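Local coordinates for ribokinase (Thermotoga maritima, PDB 1VM7), which probably catalyses the magnesium-dependent transfer of phosphate from ATP to O-5 of D-ribose, giving D-ribose 5-phosphate, at residues 17-22 against 56-61; 171-176 against 195-200; 222-225 against 231-234; 270-275 against 299-304. All blocks are in the same frame, centred on the assembly; numbering follows the deposited sequence.

Contact 1: residues 17-22 against 56-61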
loop_
_atom_site.group_PDB
_atom_site.type_symbol
_atom_site.label_atom_id
_atom_site.label_comp_id
_atom_site.label_asym_id
_atom_site.label_seq_id
_atom_site.Cartn_x
_atom_site.Cartn_y
_atom_site.Cartn_z
ATOM N N ILE A 17 5.069 -16.812 -28.682
ATOM C CA ILE A 17 5.542 -16.726 -27.290
ATOM C C ILE A 17 4.381 -16.610 -26.276
ATOM O O ILE A 17 3.461 -15.798 -26.428
ATOM C CB ILE A 17 6.475 -15.494 -27.062
ATOM C CG1 ILE A 17 7.723 -15.561 -27.947
ATOM C CG2 ILE A 17 6.835 -15.353 -25.560
ATOM C CD1 ILE A 17 8.582 -14.298 -27.908
ATOM N N SER A 18 4.451 -17.438 -25.240
ATOM C CA SER A 18 3.600 -17.317 -24.081
ATOM C C SER A 18 4.447 -17.053 -22.861
ATOM O O SER A 18 5.535 -17.609 -22.720
ATOM C CB SER A 18 2.823 -18.597 -23.855
ATOM O OG SER A 18 1.873 -18.788 -24.873
ATOM N N VAL A 19 3.959 -16.179 -21.987
ATOM C CA VAL A 19 4.542 -15.975 -20.675
ATOM C C VAL A 19 3.527 -16.525 -19.690
ATOM O O VAL A 19 2.336 -16.273 -19.829
ATOM C CB VAL A 19 4.830 -14.468 -20.291
ATOM C CG1 VAL A 19 5.518 -14.401 -18.948
ATOM C CG2 VAL A 19 5.685 -13.779 -21.295
ATOM N N VAL A 20 3.997 -17.314 -18.727
ATOM C CA VAL A 20 3.142 -17.794 -17.662
ATOM C C VAL A 20 3.771 -17.312 -16.359
ATOM O O VAL A 20 4.849 -17.732 -15.978
ATOM C CB VAL A 20 2.981 -19.318 -17.674
ATOM C CG1 VAL A 20 2.079 -19.745 -16.518
ATOM C CG2 VAL A 20 2.403 -19.797 -19.020
ATOM N N GLY A 21 3.105 -16.394 -15.690
ATOM C CA GLY A 21 3.716 -15.743 -14.569
ATOM C C GLY A 21 2.934 -14.615 -13.927
ATOM O O GLY A 21 1.709 -14.520 -14.002
ATOM N N SER A 22 3.690 -13.748 -13.274
ATOM C CA SER A 22 3.184 -12.861 -12.258
ATOM C C SER A 22 2.851 -11.440 -12.764
ATOM O O SER A 22 3.491 -10.911 -13.675
ATOM C CB SER A 22 4.247 -12.772 -11.174
ATOM O OG SER A 22 5.433 -12.160 -11.723
ATOM N N ASN A 56 6.457 -7.844 -16.758
ATOM C CA ASN A 56 7.548 -7.089 -17.309
ATOM C C ASN A 56 8.078 -7.779 -18.550
ATOM O O ASN A 56 8.393 -7.124 -19.552
ATOM C CB ASN A 56 8.681 -6.875 -16.300
ATOM C CG ASN A 56 8.289 -6.008 -15.161
ATOM O OD1 ASN A 56 7.226 -5.357 -15.176
ATOM N ND2 ASN A 56 9.139 -5.992 -14.131
ATOM N N GLN A 57 8.131 -9.098 -18.508
ATOM C CA GLN A 57 8.588 -9.862 -19.661
ATOM C C GLN A 57 7.570 -9.901 -20.788
ATOM O O GLN A 57 7.922 -9.778 -21.954
ATOM C CB GLN A 57 9.012 -11.252 -19.204
ATOM C CG GLN A 57 10.248 -11.173 -18.350
ATOM C CD GLN A 57 10.662 -12.472 -17.747
ATOM O OE1 GLN A 57 10.220 -13.534 -18.167
ATOM N NE2 GLN A 57 11.519 -12.403 -16.746
ATOM N N ALA A 58 6.303 -10.086 -20.459
ATOM C CA ALA A 58 5.243 -10.043 -21.472
ATOM C C ALA A 58 5.196 -8.681 -22.169
ATOM O O ALA A 58 5.080 -8.589 -23.398
ATOM C CB ALA A 58 3.943 -10.323 -20.854
ATOM N N VAL A 59 5.256 -7.623 -21.383
ATOM C CA VAL A 59 5.241 -6.251 -21.930
ATOM C C VAL A 59 6.473 -6.017 -22.814
ATOM O O VAL A 59 6.400 -5.307 -23.827
ATOM C CB VAL A 59 5.173 -5.196 -20.796
ATOM C CG1 VAL A 59 5.383 -3.762 -21.337
ATOM C CG2 VAL A 59 3.867 -5.272 -20.078
ATOM N N THR A 60 7.602 -6.618 -22.424
ATOM C CA THR A 60 8.790 -6.568 -23.245
ATOM C C THR A 60 8.535 -7.289 -24.576
ATOM O O THR A 60 8.814 -6.742 -25.636
ATOM C CB THR A 60 10.049 -7.118 -22.485
ATOM O OG1 THR A 60 10.271 -6.342 -21.292
ATOM C CG2 THR A 60 11.246 -7.035 -23.331
ATOM N N VAL A 61 7.996 -8.499 -24.504
ATOM C CA VAL A 61 7.725 -9.279 -25.687
ATOM C C VAL A 61 6.822 -8.503 -26.644
ATOM O O VAL A 61 7.175 -8.350 -27.820
ATOM C CB VAL A 61 7.140 -10.648 -25.299
ATOM C CG1 VAL A 61 6.533 -11.329 -26.515
ATOM C CG2 VAL A 61 8.253 -11.535 -24.626
#
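Val19 meets the helix over the flat peptide group that joins Gln57 to Ala58: its CG2 methyl stands above one face of that plane, 3.8 Å from Ala58 N. The same methyl lies 3.8 Å from Ala58 CA and 3.9 Å from Ala58 CB, so a single branch of the valine rests against the backbone and CB of the small alanine. It can do so because CG1 lies anti to the backbone N (chi1 -176°), which turns CG2 to the helix. One turn further along the helix, Ile17 and Val61 reach toward each other tip to tip, with Ile17 CD1 3.9 Å from Val61 CG1; Ile17 CG2 spans both methyls of Val61. Strand 17-20 and helix 56-61 run nearly antiparallel (163°), their axes 8.7 Å apart at closest approach, the arrangement of a helix laid on a sheet in a Rossmann-like alpha/beta fold. The alternation of the strand sends Ile17 and Val19 to this helix and Ser18 away from it. Gln57 packs at the margin and spends its amide elsewhere, giving NE2 to Asp258, the predicted proton acceptor, and taking a bond from Gln147 at OE1. Asn56, a predicted substrate-binding residue, also donates to Asp258 through ND2. With no hydrogen bond between strand and helix, their cohesion rests on buried hydrocarbon, while the amides of Asn56 and Gln57 are bonded to Asp258 at the probable active site.

Contact 2: residues 171-176 against 195-200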
loop_
_atom_site.group_PDB
_atom_site.type_symbol
_atom_site.label_atom_id
_atom_site.label_comp_id
_atom_site.label_asym_id
_atom_site.label_seq_id
_atom_site.Cartn_x
_atom_site.Cartn_y
_atom_site.Cartn_z
ATOM N N ALA A 171 13.763 -16.490 -10.523
ATOM C CA ALA A 171 13.694 -15.244 -9.777
ATOM C C ALA A 171 12.350 -15.139 -9.028
ATOM O O ALA A 171 11.297 -15.167 -9.650
ATOM C CB ALA A 171 13.868 -14.096 -10.736
ATOM N N PRO A 172 12.368 -15.097 -7.688
ATOM C CA PRO A 172 13.514 -15.346 -6.809
ATOM C C PRO A 172 13.961 -16.785 -6.878
ATOM O O PRO A 172 13.200 -17.651 -7.292
ATOM C CB PRO A 172 12.950 -15.097 -5.396
ATOM C CG PRO A 172 11.462 -15.280 -5.540
ATOM C CD PRO A 172 11.158 -14.765 -6.909
ATOM N N ALA A 173 15.160 -17.037 -6.385
ATOM C CA ALA A 173 15.763 -18.341 -6.473
ATOM C C ALA A 173 15.213 -19.298 -5.432
ATOM O O ALA A 173 15.432 -20.501 -5.521
ATOM C CB ALA A 173 17.248 -18.239 -6.311
ATOM N N GLN A 174 14.513 -18.804 -4.422
ATOM C CA GLN A 174 14.061 -19.723 -3.387
ATOM C C GLN A 174 12.736 -20.424 -3.751
ATOM O O GLN A 174 11.925 -19.908 -4.506
ATOM C CB GLN A 174 14.066 -19.081 -2.003
ATOM C CG GLN A 174 13.334 -17.767 -1.813
ATOM C CD GLN A 174 13.536 -17.252 -0.358
ATOM N N GLY A 175 12.581 -21.642 -3.234
ATOM C CA GLY A 175 11.393 -22.463 -3.424
ATOM C C GLY A 175 11.377 -23.264 -4.710
ATOM O O GLY A 175 10.320 -23.731 -5.133
ATOM N N ILE A 176 12.527 -23.394 -5.362
ATOM C CA ILE A 176 12.628 -24.119 -6.623
ATOM C C ILE A 176 12.984 -25.551 -6.340
ATOM O O ILE A 176 13.852 -25.815 -5.547
ATOM C CB ILE A 176 13.686 -23.484 -7.544
ATOM C CG1 ILE A 176 13.275 -22.038 -7.841
ATOM C CG2 ILE A 176 13.850 -24.324 -8.833
ATOM C CD1 ILE A 176 14.258 -21.260 -8.625
ATOM N N GLU A 195 24.382 -18.173 -7.578
ATOM C CA GLU A 195 25.040 -18.458 -6.322
ATOM C C GLU A 195 24.130 -19.251 -5.399
ATOM O O GLU A 195 24.515 -20.329 -4.889
ATOM C CB GLU A 195 25.454 -17.167 -5.615
ATOM C CG GLU A 195 26.787 -16.614 -6.082
ATOM C CD GLU A 195 27.206 -15.322 -5.362
ATOM O OE1 GLU A 195 27.750 -15.421 -4.222
ATOM O OE2 GLU A 195 27.017 -14.225 -5.959
ATOM N N ALA A 196 22.952 -18.690 -5.144
ATOM C CA ALA A 196 21.982 -19.325 -4.282
ATOM C C ALA A 196 21.639 -20.728 -4.818
ATOM O O ALA A 196 21.676 -21.724 -4.090
ATOM C CB ALA A 196 20.756 -18.503 -4.173
ATOM N N LEU A 197 21.330 -20.789 -6.103
ATOM C CA LEU A 197 20.999 -22.053 -6.763
ATOM C C LEU A 197 22.121 -23.078 -6.629
ATOM O O LEU A 197 21.856 -24.265 -6.376
ATOM C CB LEU A 197 20.729 -21.856 -8.252
ATOM C CG LEU A 197 19.461 -21.094 -8.647
ATOM C CD1 LEU A 197 19.429 -20.859 -10.154
ATOM C CD2 LEU A 197 18.221 -21.861 -8.199
ATOM N N SER A 198 23.368 -22.637 -6.803
ATOM C CA SER A 198 24.493 -23.579 -6.740
ATOM C C SER A 198 24.674 -24.153 -5.326
ATOM O O SER A 198 24.873 -25.359 -5.143
ATOM C CB SER A 198 25.802 -22.937 -7.211
ATOM O OG SER A 198 26.860 -23.873 -7.205
ATOM N N LYS A 199 24.613 -23.263 -4.344
ATOM C CA LYS A 199 24.657 -23.637 -2.938
ATOM C C LYS A 199 23.534 -24.659 -2.657
ATOM O O LYS A 199 23.791 -25.759 -2.150
ATOM C CB LYS A 199 24.565 -22.367 -2.074
ATOM C CG LYS A 199 24.529 -22.554 -0.603
ATOM N N ASP A 200 22.314 -24.326 -3.063
ATOM C CA ASP A 200 21.168 -25.174 -2.758
ATOM C C ASP A 200 21.262 -26.543 -3.414
ATOM O O ASP A 200 21.071 -27.573 -2.755
ATOM C CB ASP A 200 19.853 -24.517 -3.157
ATOM C CG ASP A 200 19.507 -23.352 -2.263
ATOM O OD1 ASP A 200 20.129 -23.245 -1.175
ATOM O OD2 ASP A 200 18.625 -22.549 -2.648
#
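Ile176 and Leu197 cross obliquely, and only their outermost methyls meet, Ile176 CD1 lying 4.0 Å from Leu197 CD2. The leucine leaves the helix pointing neither at the loop nor away from it; with CG beside the backbone N (chi1 -69°) and an extended second torsion, its end swings back to the loop and brings CD2 against two partners. One is Ile176. The other is Ala173, whose CB is 4.2 Å and whose carbonyl O is 4.1 Å from Leu197 CD2. Ala173 points its CB toward the helix, and there it also meets Ala196, the two CB methyls being 4.1 Å apart. Two side chains this small let the backbones draw near, and the CA atoms of Ala173 and Leu197 are 6.4 Å apart. No hydrogen bond links the segments, so the loop and the helix are joined by van der Waals contacts, mostly between methyls. The peptide before Pro172 is cis, and Asn148 ND2, from outside the segment, donates to Pro172 O. Pro170 adds to the apolar cluster, touching both Ile176 and Leu197. The side chain of Ala173 is about 7 Å from that of Asn190, a predicted ATP-binding residue. Residues 171-176 belong to the connection from strand 165-168 to strand 186-187 and rest on helix 191-202, whose Leu197 in turn packs on Phe215 of helix 208-217.

Contact 3: residues 222-225 against 231-234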
loop_
_atom_site.group_PDB
_atom_site.type_symbol
_atom_site.label_atom_id
_atom_site.label_comp_id
_atom_site.label_asym_id
_atom_site.label_seq_id
_atom_site.Cartn_x
_atom_site.Cartn_y
_atom_site.Cartn_z
ATOM N N ASN A 222 20.692 -24.818 -22.035
ATOM C CA ASN A 222 21.508 -23.601 -22.072
ATOM C C ASN A 222 21.388 -22.863 -20.748
ATOM O O ASN A 222 20.267 -22.677 -20.239
ATOM C CB ASN A 222 21.021 -22.628 -23.150
ATOM C CG ASN A 222 21.169 -23.161 -24.555
ATOM O OD1 ASN A 222 22.194 -22.941 -25.204
ATOM N ND2 ASN A 222 20.143 -23.868 -25.040
ATOM N N VAL A 223 22.513 -22.440 -20.182
ATOM C CA VAL A 223 22.459 -21.468 -19.082
ATOM C C VAL A 223 22.902 -20.091 -19.569
ATOM O O VAL A 223 23.962 -19.941 -20.150
ATOM C CB VAL A 223 23.347 -21.866 -17.870
ATOM C CG1 VAL A 223 23.095 -20.876 -16.701
ATOM C CG2 VAL A 223 23.061 -23.299 -17.442
ATOM N N ILE A 224 22.080 -19.084 -19.308
ATOM C CA ILE A 224 22.456 -17.703 -19.589
ATOM C C ILE A 224 22.580 -17.003 -18.258
ATOM O O ILE A 224 21.593 -16.792 -17.565
ATOM C CB ILE A 224 21.407 -16.975 -20.441
ATOM C CG1 ILE A 224 21.225 -17.685 -21.784
ATOM C CG2 ILE A 224 21.817 -15.519 -20.676
ATOM C CD1 ILE A 224 20.050 -17.143 -22.574
ATOM N N VAL A 225 23.797 -16.642 -17.889
ATOM C CA VAL A 225 23.986 -15.948 -16.628
ATOM C C VAL A 225 24.060 -14.448 -16.884
ATOM O O VAL A 225 24.969 -13.982 -17.534
ATOM C CB VAL A 225 25.237 -16.414 -15.874
ATOM C CG1 VAL A 225 25.221 -15.870 -14.447
ATOM C CG2 VAL A 225 25.324 -17.961 -15.864
ATOM N N GLY A 231 28.166 -8.239 -18.323
ATOM C CA GLY A 231 27.553 -8.747 -19.511
ATOM C C GLY A 231 26.782 -10.000 -19.198
ATOM O O GLY A 231 26.126 -10.090 -18.178
ATOM N N VAL A 232 26.891 -10.978 -20.082
ATOM C CA VAL A 232 26.131 -12.189 -19.979
ATOM C C VAL A 232 27.035 -13.350 -20.348
ATOM O O VAL A 232 27.936 -13.213 -21.173
ATOM C CB VAL A 232 24.914 -12.120 -20.911
ATOM C CG1 VAL A 232 24.169 -13.433 -20.898
ATOM C CG2 VAL A 232 23.995 -10.992 -20.480
ATOM N N LEU A 233 26.798 -14.487 -19.711
ATOM C CA LEU A 233 27.518 -15.690 -20.032
ATOM C C LEU A 233 26.546 -16.696 -20.603
ATOM O O LEU A 233 25.511 -16.952 -19.991
ATOM C CB LEU A 233 28.166 -16.236 -18.749
ATOM C CG LEU A 233 28.981 -17.510 -18.870
ATOM C CD1 LEU A 233 30.204 -17.257 -19.731
ATOM C CD2 LEU A 233 29.375 -18.023 -17.463
ATOM N N LEU A 234 26.865 -17.246 -21.775
ATOM C CA LEU A 234 26.100 -18.351 -22.347
ATOM C C LEU A 234 26.908 -19.609 -22.170
ATOM O O LEU A 234 28.059 -19.645 -22.552
ATOM C CB LEU A 234 25.827 -18.128 -23.841
ATOM C CG LEU A 234 25.117 -19.258 -24.621
ATOM C CD1 LEU A 234 23.791 -19.707 -23.979
ATOM C CD2 LEU A 234 24.881 -18.848 -26.078
#
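Val225 and Leu233 exchange a reciprocal pair of backbone hydrogen bonds, Val225 N to Leu233 O at 2.7 Å and Leu233 N to Val225 O at 2.9 Å, bent only modestly at the hydrogen (157° and 162°). They form the hydrogen-bonded pair of an antiparallel ribbon; Ile224 and Leu234 form the adjoining non-hydrogen-bonded pair, their CA atoms 4.6 Å apart. CA-H...O contacts supplement the bonds, with Ile224 CA 3.2 Å from Leu233 O. The side chains divide between the faces of the sheet. On one, Val225 and Leu233 lie side by side with their CB atoms 4.1 Å apart, and both touch Val208 of helix 208-217. On the other, Leu234 runs out with CG anti to the backbone N (chi1 176°) and bends back so that CD1 slants across Ile224, 3.9 Å from CG1, and also touches Asn222 OD1 at 3.8 Å. That oxygen also accepts a bond from Asn236 ND2, while Asn222 ND2 donates to Asp185 O, so the amide is fixed at both ends. Phe260 and Phe264 of helix 256-269 close over Ile224. The whole is a beta hairpin at the antiparallel side of the central sheet, and the end of its first strand and the turn that follows, residues 226-231, are predicted to form part of the ATP site of this PfkB-family kinase.

Contact 4: residues 270-275 against 299-304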
loop_
_atom_site.group_PDB
_atom_site.type_symbol
_atom_site.label_atom_id
_atom_site.label_comp_id
_atom_site.label_asym_id
_atom_site.label_seq_id
_atom_site.Cartn_x
_atom_site.Cartn_y
_atom_site.Cartn_z
ATOM N N GLU A 270 11.986 -14.795 -33.904
ATOM C CA GLU A 270 12.294 -14.332 -35.254
ATOM C C GLU A 270 13.386 -15.138 -35.962
ATOM O O GLU A 270 13.848 -14.744 -37.036
ATOM C CB GLU A 270 12.690 -12.861 -35.202
ATOM C CG GLU A 270 11.553 -11.972 -34.762
ATOM C CD GLU A 270 11.994 -10.573 -34.424
ATOM O OE1 GLU A 270 13.169 -10.227 -34.665
ATOM O OE2 GLU A 270 11.162 -9.812 -33.916
ATOM N N GLY A 271 13.785 -16.261 -35.374
ATOM C CA GLY A 271 14.696 -17.196 -36.013
ATOM C C GLY A 271 16.154 -16.843 -35.822
ATOM O O GLY A 271 17.013 -17.358 -36.528
ATOM N N LYS A 272 16.445 -15.953 -34.879
ATOM C CA LYS A 272 17.839 -15.668 -34.541
ATOM C C LYS A 272 18.414 -16.827 -33.728
ATOM O O LYS A 272 17.694 -17.464 -32.956
ATOM C CB LYS A 272 17.960 -14.344 -33.776
ATOM C CG LYS A 272 17.863 -13.147 -34.695
ATOM C CD LYS A 272 17.559 -11.829 -33.992
ATOM C CE LYS A 272 17.468 -10.711 -35.060
ATOM N NZ LYS A 272 16.897 -9.426 -34.560
ATOM N N ASN A 273 19.700 -17.116 -33.937
ATOM C CA ASN A 273 20.399 -18.122 -33.125
ATOM C C ASN A 273 20.654 -17.566 -31.726
ATOM O O ASN A 273 20.628 -16.348 -31.533
ATOM C CB ASN A 273 21.692 -18.636 -33.792
ATOM C CG ASN A 273 22.809 -17.596 -33.855
ATOM O OD1 ASN A 273 23.104 -16.897 -32.890
ATOM N ND2 ASN A 273 23.466 -17.524 -35.009
ATOM N N PRO A 274 20.880 -18.455 -30.741
ATOM C CA PRO A 274 20.941 -18.012 -29.346
ATOM C C PRO A 274 21.980 -16.931 -29.069
ATOM O O PRO A 274 21.766 -16.087 -28.192
ATOM C CB PRO A 274 21.303 -19.288 -28.578
ATOM C CG PRO A 274 20.866 -20.405 -29.467
ATOM C CD PRO A 274 21.061 -19.915 -30.862
ATOM N N GLU A 275 23.096 -16.966 -29.795
ATOM C CA GLU A 275 24.144 -15.956 -29.649
ATOM C C GLU A 275 23.613 -14.598 -30.161
ATOM O O GLU A 275 23.760 -13.578 -29.489
ATOM C CB GLU A 275 25.469 -16.365 -30.376
ATOM C CG GLU A 275 26.285 -17.486 -29.661
ATOM C CD GLU A 275 27.816 -17.365 -29.814
ATOM O OE1 GLU A 275 28.290 -16.941 -30.898
ATOM O OE2 GLU A 275 28.564 -17.728 -28.855
ATOM N N PRO A 299 12.400 -0.505 -23.930
ATOM C CA PRO A 299 12.395 0.215 -25.170
ATOM C C PRO A 299 11.408 -0.332 -26.235
ATOM O O PRO A 299 10.935 -1.461 -26.187
ATOM C CB PRO A 299 13.845 0.076 -25.662
ATOM C CG PRO A 299 14.240 -1.204 -25.148
ATOM C CD PRO A 299 13.633 -1.293 -23.793
ATOM N N ALA A 300 11.086 0.517 -27.181
ATOM C CA ALA A 300 10.338 0.081 -28.338
ATOM C C ALA A 300 11.336 -0.546 -29.331
ATOM O O ALA A 300 12.536 -0.237 -29.312
ATOM C CB ALA A 300 9.608 1.260 -28.967
ATOM N N ARG A 301 10.830 -1.447 -30.164
ATOM C CA ARG A 301 11.633 -2.156 -31.137
ATOM C C ARG A 301 12.550 -1.231 -31.950
ATOM O O ARG A 301 13.727 -1.510 -32.112
ATOM C CB ARG A 301 10.719 -2.944 -32.083
ATOM C CG ARG A 301 11.467 -3.758 -33.125
ATOM C CD ARG A 301 12.621 -4.544 -32.497
ATOM N NE ARG A 301 13.150 -5.489 -33.466
ATOM C CZ ARG A 301 12.672 -6.706 -33.683
ATOM N NH1 ARG A 301 11.639 -7.156 -33.001
ATOM N NH2 ARG A 301 13.243 -7.473 -34.598
ATOM N N GLU A 302 12.011 -0.122 -32.437
ATOM C CA GLU A 302 12.813 0.846 -33.179
ATOM C C GLU A 302 14.004 1.364 -32.361
ATOM O O GLU A 302 15.092 1.557 -32.901
ATOM C CB GLU A 302 11.946 2.003 -33.722
ATOM C CG GLU A 302 11.070 2.718 -32.662
ATOM C CD GLU A 302 9.585 2.247 -32.583
ATOM O OE1 GLU A 302 9.317 1.027 -32.337
ATOM O OE2 GLU A 302 8.687 3.130 -32.727
ATOM N N GLU A 303 13.818 1.542 -31.055
ATOM C CA GLU A 303 14.921 1.972 -30.220
ATOM C C GLU A 303 16.027 0.918 -30.197
ATOM O O GLU A 303 17.186 1.279 -30.369
ATOM C CB GLU A 303 14.410 2.391 -28.848
ATOM C CG GLU A 303 13.532 3.643 -28.998
ATOM C CD GLU A 303 12.897 4.095 -27.713
ATOM O OE1 GLU A 303 12.125 3.304 -27.120
ATOM O OE2 GLU A 303 13.158 5.258 -27.317
ATOM N N VAL A 304 15.650 -0.353 -30.028
ATOM C CA VAL A 304 16.597 -1.468 -29.977
ATOM C C VAL A 304 17.363 -1.557 -31.301
ATOM O O VAL A 304 18.573 -1.732 -31.313
ATOM C CB VAL A 304 15.886 -2.815 -29.677
ATOM C CG1 VAL A 304 16.924 -3.937 -29.517
ATOM C CG2 VAL A 304 14.999 -2.705 -28.395
#
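Arg301 grips Glu270 end-on with two nitrogens, NH1 to OE2 and NH2 to OE1, both at 2.8 Å. The carboxylate comes to the edge of the guanidinium, its CD in the plane, and the two flat groups are nearly coplanar, 24° apart. The bond from NH1 is the straighter (159°) and uses the syn lone pair of Glu270 OE2; NH2 meets OE1 on its syn side but somewhat out of the carboxylate plane. Glu270 arrives extended, whereas Arg301 is bent at its second torsion (46°), which turns its end to the carboxylate. Lys272 NZ joins at longer range, 3.8 Å from Glu270 OE1 and 4.1 Å from Arg301 NH2, so the two cations probably share the one carboxylate, the lysine at long range. Replacing Glu270 by alanine is likely to leave the NH1/NH2 end of Arg301 without its carboxylate and Lys272 without its long-range mate. The acid is presented from a Schellman motif that ends helix 256-269, with Gly271 as its C-prime residue at positive phi and Lys272 N bonded to Ala267 O. Arg301 stands in the first turn of helix 301-309, just after Ala300 at the N-cap position, where Ala300 N donates to Glu303 OE1 at 3.0 Å. Beyond the contact, Arg301 NH1 also bonds to Ile64 O, and NE forms a salt bridge with Glu305. Phe280 of helix 274-288 packs against both Lys272 and Arg301, and Val266 lies against the arginine.

The contacts follow one another along the chain in numerical order, all within the PfkB kinase domain. Contact 1 sets a helix on a parallel strand of the nine-stranded sheet and contact 3 pairs two strands at its antiparallel side, their centres about 20 Å apart. Contact 2 joins a loop to helix 191-202, contact 4 the end of helix 256-269 to the start of helix 301-309; with centres about 29 Å apart, these two lie on opposite sides of the chain's centre. Only contacts 3 and 4 touch, where Leu234 CD2 packs 4.1 Å from Glu275 CG. Contact 1 holds Asn56, predicted to bind substrate, and contact 3 holds Gly231, predicted to bind ATP.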